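Long-range contacts in trypsin-resistant surface T6 protein (Streptococcus pyogenes serotype M6, PDB 4P0D), which serves as the backbone pilin of a surface pilus and is probably anchored to the cell-wall peptidoglycan through a sortase signal: residues A[18-23]-A[99-104]; A[13-18]-A[84-89]; A[262-267]-A[431-436]; A[164-169]-A[316-321]; A[191-196]-A[242-247]. The protein carries 1 engineered substitution. All coordinates share one frame; numbering follows the deposited sequence.

Interaction 1. Residues A[18-23]-A[99-104]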
# COMPACT_ATOMS: atom_id res chain seq x y z
N GLY A 18 2.83 -6.23 23.50
CA GLY A 18 2.06 -5.55 24.54
C GLY A 18 0.55 -5.57 24.40
O GLY A 18 -0.10 -4.51 24.42
N PRO A 19 -0.05 -6.76 24.31
CA PRO A 19 -1.50 -6.84 24.21
C PRO A 19 -2.19 -6.67 25.57
O PRO A 19 -1.54 -6.66 26.60
CB PRO A 19 -1.73 -8.25 23.69
CG PRO A 19 -0.63 -9.03 24.33
CD PRO A 19 0.56 -8.10 24.33
N THR A 20 -3.51 -6.53 25.53
CA THR A 20 -4.36 -6.64 26.70
C THR A 20 -4.63 -8.11 26.90
O THR A 20 -4.86 -8.86 25.94
CB THR A 20 -5.69 -5.92 26.43
OG1 THR A 20 -5.42 -4.53 26.25
CG2 THR A 20 -6.66 -6.10 27.54
N VAL A 21 -4.59 -8.55 28.15
CA VAL A 21 -4.91 -9.92 28.48
C VAL A 21 -6.17 -9.92 29.37
O VAL A 21 -6.21 -9.26 30.43
CB VAL A 21 -3.74 -10.63 29.20
CG1 VAL A 21 -4.09 -12.07 29.50
CG2 VAL A 21 -2.48 -10.55 28.35
N THR A 22 -7.18 -10.64 28.91
CA THR A 22 -8.42 -10.83 29.64
C THR A 22 -8.66 -12.32 29.87
O THR A 22 -8.58 -13.11 28.93
CB THR A 22 -9.61 -10.25 28.87
OG1 THR A 22 -9.28 -8.94 28.37
CG2 THR A 22 -10.83 -10.16 29.79
N LEU A 23 -8.95 -12.69 31.11
CA LEU A 23 -9.27 -14.07 31.45
C LEU A 23 -10.78 -14.16 31.72
O LEU A 23 -11.33 -13.35 32.47
CB LEU A 23 -8.47 -14.53 32.67
CG LEU A 23 -7.23 -15.37 32.37
CD1 LEU A 23 -6.21 -14.61 31.52
CD2 LEU A 23 -6.59 -15.84 33.68
N LEU A 99 -7.88 -14.40 26.35
CA LEU A 99 -7.73 -13.72 25.07
C LEU A 99 -6.71 -12.57 25.17
O LEU A 99 -6.79 -11.71 26.09
CB LEU A 99 -9.06 -13.18 24.54
CG LEU A 99 -10.16 -14.23 24.31
CD1 LEU A 99 -11.45 -13.55 23.86
CD2 LEU A 99 -9.75 -15.30 23.30
N LEU A 100 -5.78 -12.56 24.22
CA LEU A 100 -4.78 -11.50 24.09
C LEU A 100 -5.14 -10.65 22.87
O LEU A 100 -5.16 -11.17 21.73
CB LEU A 100 -3.38 -12.10 23.96
CG LEU A 100 -2.86 -12.93 25.15
CD1 LEU A 100 -3.21 -14.41 25.00
CD2 LEU A 100 -1.36 -12.79 25.30
N THR A 101 -5.45 -9.37 23.10
CA THR A 101 -5.99 -8.48 22.06
C THR A 101 -5.22 -7.18 22.03
O THR A 101 -4.47 -6.88 22.95
CB THR A 101 -7.46 -8.10 22.34
OG1 THR A 101 -7.57 -7.57 23.66
CG2 THR A 101 -8.36 -9.28 22.22
N GLY A 102 -5.38 -6.44 20.94
CA GLY A 102 -4.83 -5.10 20.80
C GLY A 102 -3.31 -4.92 20.86
O GLY A 102 -2.85 -3.85 21.21
N ALA A 103 -2.54 -5.95 20.55
CA ALA A 103 -1.07 -5.82 20.51
C ALA A 103 -0.71 -4.65 19.61
O ALA A 103 -1.25 -4.52 18.50
CB ALA A 103 -0.41 -7.10 20.01
N THR A 104 0.19 -3.79 20.07
CA THR A 104 0.49 -2.57 19.32
C THR A 104 1.38 -2.78 18.10
O THR A 104 1.50 -1.90 17.26
CB THR A 104 1.10 -1.47 20.23
OG1 THR A 104 2.12 -2.03 21.06
CG2 THR A 104 0.02 -0.86 21.11
O HOH W 1 1.01 -2.33 23.81
O HOH W 2 -8.33 -9.38 25.63
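Val21 and Leu100 face each other as an antiparallel non-hydrogen-bonded pair, their side chains side by side and pointing the same way, with Val21 CG2 3.9 Å from Leu100 CD2. The same Leu100 methyl meets the ring of Pro19, CD2 to CG 4.0 Å, and so touches two residues of 18-23. The hydrogen-bonded pairs Thr20–Thr101 and Thr22–Leu99, whose side chains take the other face of the sheet, are each closed by two backbone bonds; the one from Thr22 N to Leu99 O, 3.0 Å, is nearly straight (171° at the hydrogen). Leu99 O also accepts from a water at 2.8 Å, which hydrogen-bonds the hydroxyls of Thr22 and Thr101 as well. Past the paired residues the chain bends at Gly102, and Pro19 CB sits 4.1 Å from Ala103 CB.

Further out, Tyr109 and Ile112 of strand 108-116 pack on Leu100, and Ile81 on Val21, whose backbone pairs with Val79. Strand 20-31 is thus held between neighbours in the N-terminal Ig-like domain. The chemistry differs by face: the Val21–Leu100 side is made of aliphatic contacts, whereas the threonine side carries a water that ties hydroxyls to a backbone carbonyl.

Interaction 2. Residues A[13-18]-A[84-89]. With CA (calcium ion), chain E.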
# COMPACT_ATOMS: atom_id res chain seq x y z
N THR A 13 3.35 -17.17 28.91
CA THR A 13 4.64 -16.66 28.42
C THR A 13 4.59 -16.33 26.92
O THR A 13 3.57 -16.55 26.25
CB THR A 13 5.77 -17.66 28.67
OG1 THR A 13 5.44 -18.88 28.00
CG2 THR A 13 5.94 -17.92 30.14
N ASN A 14 5.70 -15.78 26.41
CA ASN A 14 5.82 -15.41 24.99
C ASN A 14 4.82 -14.35 24.56
O ASN A 14 4.29 -14.39 23.44
CB ASN A 14 5.71 -16.64 24.06
CG ASN A 14 6.31 -16.38 22.69
OD1 ASN A 14 7.35 -15.71 22.59
ND2 ASN A 14 5.67 -16.88 21.63
N ILE A 15 4.61 -13.36 25.42
CA ILE A 15 3.71 -12.26 25.12
C ILE A 15 4.51 -11.15 24.45
O ILE A 15 5.36 -10.51 25.07
CB ILE A 15 3.02 -11.73 26.39
CG1 ILE A 15 2.27 -12.87 27.09
CG2 ILE A 15 2.03 -10.62 26.03
CD1 ILE A 15 1.43 -12.44 28.28
N GLU A 16 4.24 -10.94 23.16
CA GLU A 16 4.92 -9.94 22.37
C GLU A 16 3.95 -8.86 21.96
O GLU A 16 2.75 -9.10 21.80
CB GLU A 16 5.51 -10.59 21.12
CG GLU A 16 6.69 -11.52 21.36
CD GLU A 16 6.98 -12.40 20.14
OE1 GLU A 16 6.17 -13.31 19.81
OE2 GLU A 16 8.01 -12.18 19.50
N GLY A 17 4.44 -7.64 21.79
CA GLY A 17 3.63 -6.59 21.24
C GLY A 17 2.72 -5.90 22.21
O GLY A 17 1.96 -5.06 21.80
N GLY A 18 2.83 -6.23 23.50
CA GLY A 18 2.06 -5.55 24.54
C GLY A 18 0.55 -5.57 24.40
O GLY A 18 -0.10 -4.51 24.42
N GLY A 84 7.18 -9.98 28.85
CA GLY A 84 6.76 -11.14 28.07
C GLY A 84 5.92 -12.19 28.78
O GLY A 84 5.61 -13.23 28.20
N THR A 85 5.53 -11.93 30.03
CA THR A 85 4.73 -12.89 30.76
C THR A 85 3.58 -12.23 31.51
O THR A 85 3.60 -11.03 31.81
CB THR A 85 5.59 -13.70 31.77
OG1 THR A 85 5.94 -12.87 32.87
CG2 THR A 85 6.85 -14.23 31.12
N ALA A 86 2.56 -13.02 31.79
CA ALA A 86 1.44 -12.55 32.62
C ALA A 86 1.15 -13.63 33.62
O ALA A 86 1.20 -14.83 33.27
CB ALA A 86 0.23 -12.27 31.76
N THR A 87 0.88 -13.22 34.87
CA THR A 87 0.53 -14.15 35.94
C THR A 87 -0.76 -13.73 36.65
O THR A 87 -0.96 -12.56 36.97
CB THR A 87 1.70 -14.28 36.94
OG1 THR A 87 2.79 -14.93 36.28
CG2 THR A 87 1.31 -15.12 38.15
N TYR A 88 -1.61 -14.71 36.89
CA TYR A 88 -2.89 -14.52 37.54
C TYR A 88 -3.00 -15.54 38.69
O TYR A 88 -2.66 -16.72 38.52
CB TYR A 88 -4.00 -14.73 36.54
CG TYR A 88 -5.36 -14.70 37.17
CD1 TYR A 88 -5.91 -13.50 37.60
CD2 TYR A 88 -6.06 -15.89 37.40
CE1 TYR A 88 -7.15 -13.47 38.22
CE2 TYR A 88 -7.31 -15.86 38.01
CZ TYR A 88 -7.85 -14.66 38.40
OH TYR A 88 -9.08 -14.61 39.02
N ASN A 89 -3.44 -15.08 39.86
CA ASN A 89 -3.56 -15.95 41.02
C ASN A 89 -5.01 -16.40 41.13
O ASN A 89 -5.88 -15.63 41.55
CB ASN A 89 -3.17 -15.22 42.31
CG ASN A 89 -1.68 -14.93 42.40
OD1 ASN A 89 -0.84 -15.80 42.18
ND2 ASN A 89 -1.35 -13.71 42.74
CA CA E . 5.38 -10.57 33.83
O HOH W 3 7.72 -10.73 35.52
O HOH W 4 4.06 -11.19 35.67
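Ile15 and Gly84 bring their backbones together where segment 13-18, the end of strand 7-13 and the loop after it, passes 84-89, their CA atoms 4.4 Å apart and Ile15 N bonded to Gly84 O at 3.0 Å. The bond is straight at the hydrogen (166°), yet the donor stands 36° out of the carbonyl plane, above it. A return contact of the C-H type runs from Gly84 CA to Ile15 O, 3.4 Å.

The Ile15 side chain points toward 84-89. Its CB and CG1 rest against Gly84 O, and CD1 extends to the methyl of Ala86, CD1 to CB 3.7 Å. Ile81 touches both Ile15 and Ala86. The methyls of Thr13 and Thr85 also meet, CG2 to CG2 3.9 Å, with the two side chains crossing obliquely.

This is one end of an antiparallel pair in the N-terminal Ig-like domain: strand 7-13 runs beside strand 86-91, and backbone bonds of Ala86 with Ile12 and of Tyr88 with Leu10 continue the pairing.

Thr85 also serves a calcium ion. Its chi1 of 73° sets OG1 between the backbone N and the carbonyl carbon, where it binds the metal; the backbone O of the same residue is a second ligand, at 2.7 Å. Two waters are further ligands, one at 2.4 Å from the calcium, and Ser82 O binds it too. Asn14, pointing away from 84-89, bonds through ND2 to Ala143 O of strand 139-155.

Interaction 3. Residues A[262-267]-A[431-436]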
# COMPACT_ATOMS: atom_id res chain seq x y z
N LYS A 262 -0.52 -2.32 -12.75
CA LYS A 262 0.19 -1.25 -13.41
C LYS A 262 -0.56 0.04 -13.31
O LYS A 262 -1.78 0.04 -13.19
CB LYS A 262 0.34 -1.58 -14.88
CG LYS A 262 1.31 -2.71 -15.16
CD LYS A 262 1.26 -2.95 -16.65
CE LYS A 262 2.23 -4.01 -17.12
NZ LYS A 262 2.03 -4.10 -18.60
N ALA A 263 0.17 1.15 -13.40
CA ALA A 263 -0.42 2.44 -13.58
C ALA A 263 0.44 3.28 -14.53
O ALA A 263 1.63 3.01 -14.69
CB ALA A 263 -0.62 3.13 -12.25
N VAL A 264 -0.16 4.27 -15.17
CA VAL A 264 0.58 5.13 -16.11
C VAL A 264 0.58 6.59 -15.66
O VAL A 264 -0.47 7.16 -15.31
CB VAL A 264 -0.00 5.04 -17.53
CG1 VAL A 264 -1.41 5.60 -17.55
CG2 VAL A 264 0.89 5.78 -18.52
N VAL A 265 1.75 7.21 -15.73
CA VAL A 265 1.98 8.55 -15.20
C VAL A 265 1.23 9.50 -16.12
O VAL A 265 1.41 9.46 -17.34
CB VAL A 265 3.50 8.89 -15.16
CG1 VAL A 265 3.75 10.30 -14.61
CG2 VAL A 265 4.26 7.88 -14.34
N ASN A 266 0.34 10.31 -15.55
CA ASN A 266 -0.49 11.26 -16.33
C ASN A 266 -0.03 12.71 -16.10
O ASN A 266 0.93 12.96 -15.39
CB ASN A 266 -1.98 11.09 -16.00
CG ASN A 266 -2.33 11.44 -14.55
OD1 ASN A 266 -2.01 12.52 -14.05
ND2 ASN A 266 -2.98 10.51 -13.86
N ASN A 267 -0.70 13.65 -16.75
CA ASN A 267 -0.29 15.06 -16.72
C ASN A 267 -0.40 15.74 -15.35
O ASN A 267 0.20 16.78 -15.15
CB ASN A 267 -1.08 15.86 -17.76
CG ASN A 267 -2.52 16.03 -17.38
OD1 ASN A 267 -2.93 17.09 -16.91
ND2 ASN A 267 -3.30 14.99 -17.56
N ILE A 431 -5.76 7.80 -22.97
CA ILE A 431 -4.59 7.88 -22.10
C ILE A 431 -3.30 8.01 -22.92
O ILE A 431 -3.11 7.30 -23.91
CB ILE A 431 -4.50 6.63 -21.19
CG1 ILE A 431 -5.77 6.50 -20.34
CG2 ILE A 431 -3.27 6.69 -20.29
CD1 ILE A 431 -5.75 5.36 -19.35
N PHE A 432 -2.42 8.93 -22.49
CA PHE A 432 -1.11 9.10 -23.12
C PHE A 432 -0.06 8.12 -22.60
O PHE A 432 0.14 7.97 -21.38
CB PHE A 432 -0.57 10.53 -22.93
CG PHE A 432 0.79 10.73 -23.53
CD1 PHE A 432 0.95 10.85 -24.90
CD2 PHE A 432 1.92 10.78 -22.73
CE1 PHE A 432 2.20 11.03 -25.46
CE2 PHE A 432 3.19 10.96 -23.29
CZ PHE A 432 3.33 11.07 -24.65
N TYR A 433 0.64 7.48 -23.54
CA TYR A 433 1.76 6.60 -23.24
C TYR A 433 2.96 7.10 -23.98
O TYR A 433 2.88 7.46 -25.15
CB TYR A 433 1.49 5.18 -23.75
CG TYR A 433 0.35 4.51 -23.05
CD1 TYR A 433 -0.97 4.79 -23.40
CD2 TYR A 433 0.58 3.62 -22.03
CE1 TYR A 433 -2.02 4.20 -22.75
CE2 TYR A 433 -0.47 2.99 -21.38
CZ TYR A 433 -1.76 3.30 -21.74
OH TYR A 433 -2.80 2.70 -21.07
N SER A 434 4.11 7.01 -23.32
CA SER A 434 5.37 7.36 -23.94
C SER A 434 5.74 6.30 -24.98
O SER A 434 5.17 5.20 -25.00
CB SER A 434 6.46 7.45 -22.89
OG SER A 434 6.73 6.16 -22.35
N ILE A 435 6.71 6.63 -25.81
CA ILE A 435 7.23 5.71 -26.82
C ILE A 435 7.68 4.40 -26.16
O ILE A 435 7.38 3.30 -26.66
CB ILE A 435 8.42 6.34 -27.58
CG1 ILE A 435 7.97 7.57 -28.39
CG2 ILE A 435 9.13 5.32 -28.45
CD1 ILE A 435 7.06 7.28 -29.57
N ASP A 436 8.40 4.51 -25.05
CA ASP A 436 8.92 3.33 -24.37
C ASP A 436 7.87 2.51 -23.62
O ASP A 436 8.14 1.39 -23.21
CB ASP A 436 10.09 3.70 -23.44
CG ASP A 436 11.34 4.10 -24.21
OD1 ASP A 436 11.57 3.58 -25.33
OD2 ASP A 436 12.09 4.94 -23.68
O HOH W 5 -0.47 9.66 -19.44
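Val264 and Tyr433 have the nearest CA atoms, 7.4 Å apart, between strands 262-265 and 431-434, whose axes are 88° apart in direction. No direct hydrogen bond joins the segments, and side chains fill the gap. Val264 points toward 431-436 and divides its two methyls: CG2 lies 3.7 Å from Phe432 O and 4.1 Å from Tyr433 CD2, the valine and tyrosine side chains crossing at about a right angle. CG1 approaches Ile431, CG1 to Ile431 CG2 3.5 Å. All these methyl contacts are those of one of two conformers of Val264, and the short one carries no weight.

A single water spans the backbones, donating to Val265 O at 2.8 Å and to Phe432 O at 2.6 Å. Val171 packs on both Val264 and Tyr433, Thr203 on both Val264 and Ile431, and Phe432 stacks with Tyr410. Strand 431-434 is an edge of a small antiparallel sheet, consistent with an extension of the C-terminal domain leaning on the Cna-B-like middle domain. Two carbonyl oxygens facing one another cannot bond directly; the water donates to both oxygens, and Val265 O probably also accepts from Gly169 N.

Interaction 4. Residues A[164-169]-A[316-321]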
# COMPACT_ATOMS: atom_id res chain seq x y z
N LYS A 164 13.19 6.88 -6.63
CA LYS A 164 12.67 6.34 -7.88
C LYS A 164 11.94 7.42 -8.66
O LYS A 164 11.05 8.06 -8.14
CB LYS A 164 11.82 5.09 -7.63
CG LYS A 164 12.67 3.95 -7.04
CD LYS A 164 11.97 2.61 -7.04
CE LYS A 164 12.82 1.55 -6.34
NZ LYS A 164 14.04 1.16 -7.13
N THR A 165 12.36 7.64 -9.90
CA THR A 165 11.81 8.71 -10.73
C THR A 165 11.15 8.18 -12.01
O THR A 165 11.43 7.07 -12.45
CB THR A 165 12.90 9.74 -11.11
OG1 THR A 165 13.78 9.18 -12.08
CG2 THR A 165 13.71 10.16 -9.88
N THR A 166 10.29 8.99 -12.60
CA THR A 166 9.57 8.58 -13.80
C THR A 166 9.22 9.80 -14.66
O THR A 166 9.57 10.95 -14.32
CB THR A 166 8.29 7.82 -13.40
OG1 THR A 166 7.70 7.21 -14.56
CG2 THR A 166 7.31 8.74 -12.76
N SER A 167 8.52 9.57 -15.76
CA SER A 167 8.18 10.64 -16.67
C SER A 167 6.75 10.48 -17.17
O SER A 167 6.16 9.39 -17.07
CB SER A 167 9.17 10.64 -17.83
OG SER A 167 9.05 9.45 -18.60
N LEU A 168 6.18 11.58 -17.67
CA LEU A 168 4.83 11.56 -18.26
C LEU A 168 4.70 10.46 -19.32
O LEU A 168 5.55 10.33 -20.20
CB LEU A 168 4.50 12.92 -18.89
CG LEU A 168 3.19 13.00 -19.68
CD1 LEU A 168 2.01 12.88 -18.72
CD2 LEU A 168 3.14 14.32 -20.42
N GLY A 169 3.66 9.66 -19.20
CA GLY A 169 3.40 8.57 -20.15
C GLY A 169 4.11 7.27 -19.83
O GLY A 169 3.95 6.32 -20.57
N VAL A 316 6.98 7.85 -6.10
CA VAL A 316 7.73 8.02 -7.31
C VAL A 316 7.76 9.50 -7.65
O VAL A 316 6.78 10.20 -7.48
CB VAL A 316 7.15 7.18 -8.46
CG1 VAL A 316 7.92 7.41 -9.73
CG2 VAL A 316 7.20 5.70 -8.07
N TYR A 317 8.92 9.96 -8.11
CA TYR A 317 9.19 11.39 -8.32
C TYR A 317 9.29 11.77 -9.80
O TYR A 317 9.65 10.95 -10.64
CB TYR A 317 10.47 11.76 -7.59
CG TYR A 317 10.36 11.59 -6.10
CD1 TYR A 317 9.75 12.56 -5.30
CD2 TYR A 317 10.82 10.44 -5.47
CE1 TYR A 317 9.63 12.41 -3.94
CE2 TYR A 317 10.70 10.28 -4.09
CZ TYR A 317 10.11 11.27 -3.34
OH TYR A 317 9.98 11.12 -1.99
N THR A 318 8.96 13.03 -10.11
CA THR A 318 9.23 13.58 -11.44
C THR A 318 9.80 14.98 -11.25
O THR A 318 9.59 15.62 -10.21
CB THR A 318 7.96 13.70 -12.32
OG1 THR A 318 7.13 14.77 -11.84
CG2 THR A 318 7.15 12.44 -12.29
N TYR A 319 10.49 15.45 -12.29
CA TYR A 319 11.02 16.81 -12.35
C TYR A 319 10.56 17.48 -13.63
O TYR A 319 10.01 16.83 -14.54
CB TYR A 319 12.55 16.78 -12.34
CG TYR A 319 13.13 15.87 -11.27
CD1 TYR A 319 12.98 16.18 -9.92
CD2 TYR A 319 13.79 14.69 -11.61
CE1 TYR A 319 13.48 15.35 -8.93
CE2 TYR A 319 14.30 13.85 -10.62
CZ TYR A 319 14.15 14.18 -9.29
OH TYR A 319 14.65 13.34 -8.30
N GLN A 320 10.81 18.78 -13.73
CA GLN A 320 10.53 19.50 -14.95
C GLN A 320 11.70 20.38 -15.31
O GLN A 320 12.42 20.86 -14.44
CB GLN A 320 9.22 20.28 -14.84
CG GLN A 320 9.17 21.27 -13.70
CD GLN A 320 7.77 21.81 -13.46
OE1 GLN A 320 6.77 21.22 -13.89
NE2 GLN A 320 7.68 22.92 -12.76
N ILE A 321 11.89 20.54 -16.61
CA ILE A 321 12.99 21.33 -17.14
C ILE A 321 12.48 22.72 -17.53
O ILE A 321 11.45 22.85 -18.17
CB ILE A 321 13.62 20.65 -18.37
CG1 ILE A 321 14.11 19.25 -17.99
CG2 ILE A 321 14.78 21.48 -18.91
CD1 ILE A 321 14.60 18.44 -19.15
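Thr165 and Tyr317 bridge their backbones, CA to CA 4.5 Å, through two hydrogen bonds that both use Tyr317. Its N donates to Lys164 O at 2.9 Å (161° at the hydrogen), and its O accepts from Thr166 N at 2.8 Å. The bridge is single: the touching parts run 58° apart in direction and soon diverge. Thr165 CA adds a C-H contact to Tyr317 O.

Apolar contacts gather round Thr166. With OG1 anti to the backbone N (chi1 -170°), its CG2 takes the place between N and the carbonyl carbon and presses on Val316 CG1 at 3.4 Å, tighter than usual for two carbons; these side chains cross at about a right angle. The same methyl lies 3.7 Å from Thr318 CG2, here side by side and pointing the same way.

In the fold, 164-169 leaves the short hairpin of strands 158-160 and 163-165, whereas 316-321 links strand 307-316 to strand 320-327, consistent with a contact at the junction of the Cna-B-like middle domain and the prealbumin-like C-terminal domain.

Aromatic groups flank the bridge. The Tyr317 ring meets Lys164 O at its edge, CD2 3.6 Å away, and makes a T-shaped contact with Trp394. Tyr319 OH comes within 3.7 Å of Thr165 CG2 and hydrogen-bonds Asp160.

Polar ends find partners beyond the two segments: Lys164 NZ forms a salt bridge with Asp159, and Thr165 OG1 bonds to Ile158 O.

Interaction 5. Residues A[191-196]-A[242-247]; sequences TVYVSD and GFNLSF
The Phe243 ring carries Asp196 N over the centre of one face, 4.2 Å above its plane, while its CE1 touches Asp196 CB. The Phe247 ring has Leu245 CD2 over one face, from its own strand, and Val194 CG2 at its edge. At the edge of the Tyr193 ring lie Asn244 OD1 and, in its plane, Ser195 OG; the tyrosine ring and the asparagine amide are turned 48° apart.

All this is mounted on two neighbouring antiparallel strands of the Cna-B-like middle domain, 192-196 and 242-247, whose axes come within 4.6 Å and run 167° apart. Val194 and Leu245 form a hydrogen-bonded pair, with Val194 N to Leu245 O at 2.7 Å and 175° at the hydrogen; Asp196 and Phe243 form another. Gly242 CA makes a C-H contact with Asp196 O at 3.3 Å, leaving no room there for a side chain.

On the face bearing Phe243 and Leu245, Val194 CG1 lies beside Phe243 CE2 at 4.1 Å, and Ile259 of strand 258-265 packs on Val194, Leu245 and Phe247. Asp196 OD2 leads away from 242-247 and hydrogen-bonds Tyr261 OH and Lys152 NZ. The other face, with Tyr193 and Ser246, is more polar: Ser195 OG donates to Asn244 OD1 at 2.9 Å, leaving ND2 to bond Leu297 O, and Tyr193 OH bonds Asn296 O. Both carbonyls come from the hydrophilic region 291-311. At the far end a water accepts from Val192 N at 3.0 Å and hydrogen-bonds Ser246 OG at 2.8 Å.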
# COMPACT_ATOMS: atom_id res chain seq x y z
N THR A 191 -10.69 -12.27 8.24
CA THR A 191 -10.51 -11.23 7.25
C THR A 191 -9.09 -11.32 6.65
O THR A 191 -8.09 -11.43 7.37
CB THR A 191 -10.77 -9.83 7.83
OG1 THR A 191 -12.14 -9.68 8.22
CG2 THR A 191 -10.43 -8.75 6.82
N VAL A 192 -9.06 -11.32 5.32
CA VAL A 192 -7.82 -11.26 4.52
C VAL A 192 -8.13 -10.33 3.36
O VAL A 192 -8.68 -10.79 2.36
CB VAL A 192 -7.44 -12.63 3.90
CG1 VAL A 192 -6.12 -12.54 3.13
CG2 VAL A 192 -7.35 -13.71 4.93
N TYR A 193 -7.82 -9.04 3.48
CA TYR A 193 -8.36 -8.03 2.58
C TYR A 193 -7.28 -7.03 2.12
O TYR A 193 -6.67 -6.37 2.96
CB TYR A 193 -9.47 -7.29 3.32
CG TYR A 193 -10.36 -6.38 2.54
CD1 TYR A 193 -9.90 -5.17 2.02
CD2 TYR A 193 -11.72 -6.67 2.39
CE1 TYR A 193 -10.74 -4.31 1.34
CE2 TYR A 193 -12.57 -5.83 1.70
CZ TYR A 193 -12.07 -4.64 1.19
OH TYR A 193 -12.90 -3.80 0.52
N VAL A 194 -7.10 -6.90 0.81
CA VAL A 194 -6.03 -6.06 0.24
C VAL A 194 -6.59 -4.86 -0.54
O VAL A 194 -7.58 -4.98 -1.29
CB VAL A 194 -5.04 -6.91 -0.60
CG1 VAL A 194 -3.95 -6.04 -1.23
CG2 VAL A 194 -4.43 -8.01 0.27
N SER A 195 -5.99 -3.68 -0.31
CA SER A 195 -6.39 -2.45 -1.00
C SER A 195 -5.17 -1.66 -1.48
O SER A 195 -4.08 -1.75 -0.90
CB SER A 195 -7.22 -1.54 -0.08
OG SER A 195 -8.17 -2.26 0.69
N ASP A 196 -5.37 -0.90 -2.55
CA ASP A 196 -4.45 0.18 -2.92
C ASP A 196 -5.24 1.27 -3.58
O ASP A 196 -6.32 1.02 -4.15
CB ASP A 196 -3.33 -0.34 -3.82
CG ASP A 196 -2.07 0.55 -3.81
OD1 ASP A 196 -2.09 1.66 -3.26
OD2 ASP A 196 -1.07 0.15 -4.41
N GLY A 242 -7.87 2.61 -7.88
CA GLY A 242 -7.26 1.45 -7.26
C GLY A 242 -8.25 0.29 -7.17
O GLY A 242 -9.13 0.15 -8.02
N PHE A 243 -8.10 -0.52 -6.13
CA PHE A 243 -8.87 -1.74 -5.98
C PHE A 243 -8.99 -2.18 -4.53
O PHE A 243 -8.17 -1.81 -3.67
CB PHE A 243 -8.23 -2.87 -6.77
CG PHE A 243 -6.92 -3.35 -6.21
CD1 PHE A 243 -5.72 -2.71 -6.55
CD2 PHE A 243 -6.88 -4.42 -5.31
CE1 PHE A 243 -4.52 -3.14 -6.02
CE2 PHE A 243 -5.67 -4.85 -4.79
CZ PHE A 243 -4.49 -4.21 -5.13
N ASN A 244 -10.00 -3.00 -4.29
CA ASN A 244 -10.09 -3.84 -3.10
C ASN A 244 -10.12 -5.29 -3.56
O ASN A 244 -10.70 -5.61 -4.60
CB ASN A 244 -11.34 -3.52 -2.28
CG ASN A 244 -11.31 -2.11 -1.71
OD1 ASN A 244 -10.30 -1.66 -1.21
ND2 ASN A 244 -12.42 -1.40 -1.81
N LEU A 245 -9.44 -6.14 -2.81
CA LEU A 245 -9.39 -7.56 -3.11
C LEU A 245 -9.50 -8.33 -1.78
O LEU A 245 -8.62 -8.27 -0.92
CB LEU A 245 -8.10 -7.92 -3.86
CG LEU A 245 -8.16 -9.13 -4.79
CD1 LEU A 245 -6.84 -9.38 -5.48
CD2 LEU A 245 -8.60 -10.37 -4.04
N SER A 246 -10.61 -9.04 -1.62
CA SER A 246 -10.85 -9.81 -0.41
C SER A 246 -10.57 -11.26 -0.74
O SER A 246 -11.19 -11.81 -1.66
CB SER A 246 -12.30 -9.63 0.09
OG SER A 246 -12.53 -10.41 1.25
N PHE A 247 -9.66 -11.89 -0.01
CA PHE A 247 -9.39 -13.31 -0.22
C PHE A 247 -10.20 -14.18 0.74
O PHE A 247 -10.69 -13.71 1.77
CB PHE A 247 -7.91 -13.63 -0.03
CG PHE A 247 -7.01 -13.04 -1.09
CD1 PHE A 247 -6.87 -13.66 -2.32
CD2 PHE A 247 -6.28 -11.89 -0.83
CE1 PHE A 247 -6.03 -13.13 -3.28
CE2 PHE A 247 -5.43 -11.36 -1.79
CZ PHE A 247 -5.32 -11.97 -3.02
O HOH W 6 -11.68 -10.89 3.84

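Overall arrangement
From the N terminus, interaction 2 opens first and interaction 1 follows on the shared Gly18; 84-89 then closes one and 99-104 the other, so the two cross. They touch, Thr104 N lying 2.8 Å from Gly17 O, and both tie together the N-terminal Ig-like domain. Next, interaction 4 opens at 164-169, and its long loop encloses interaction 5, which pairs strands within the middle domain. Interaction 3 opens at 262-267, before 316-321 closes interaction 4, and closes only at 431-436, crossing it. Interactions 3 and 4 meet through Gly169 and together bind the middle domain to C-terminal parts, about 47 and 45 Å from interaction 1, centre to centre.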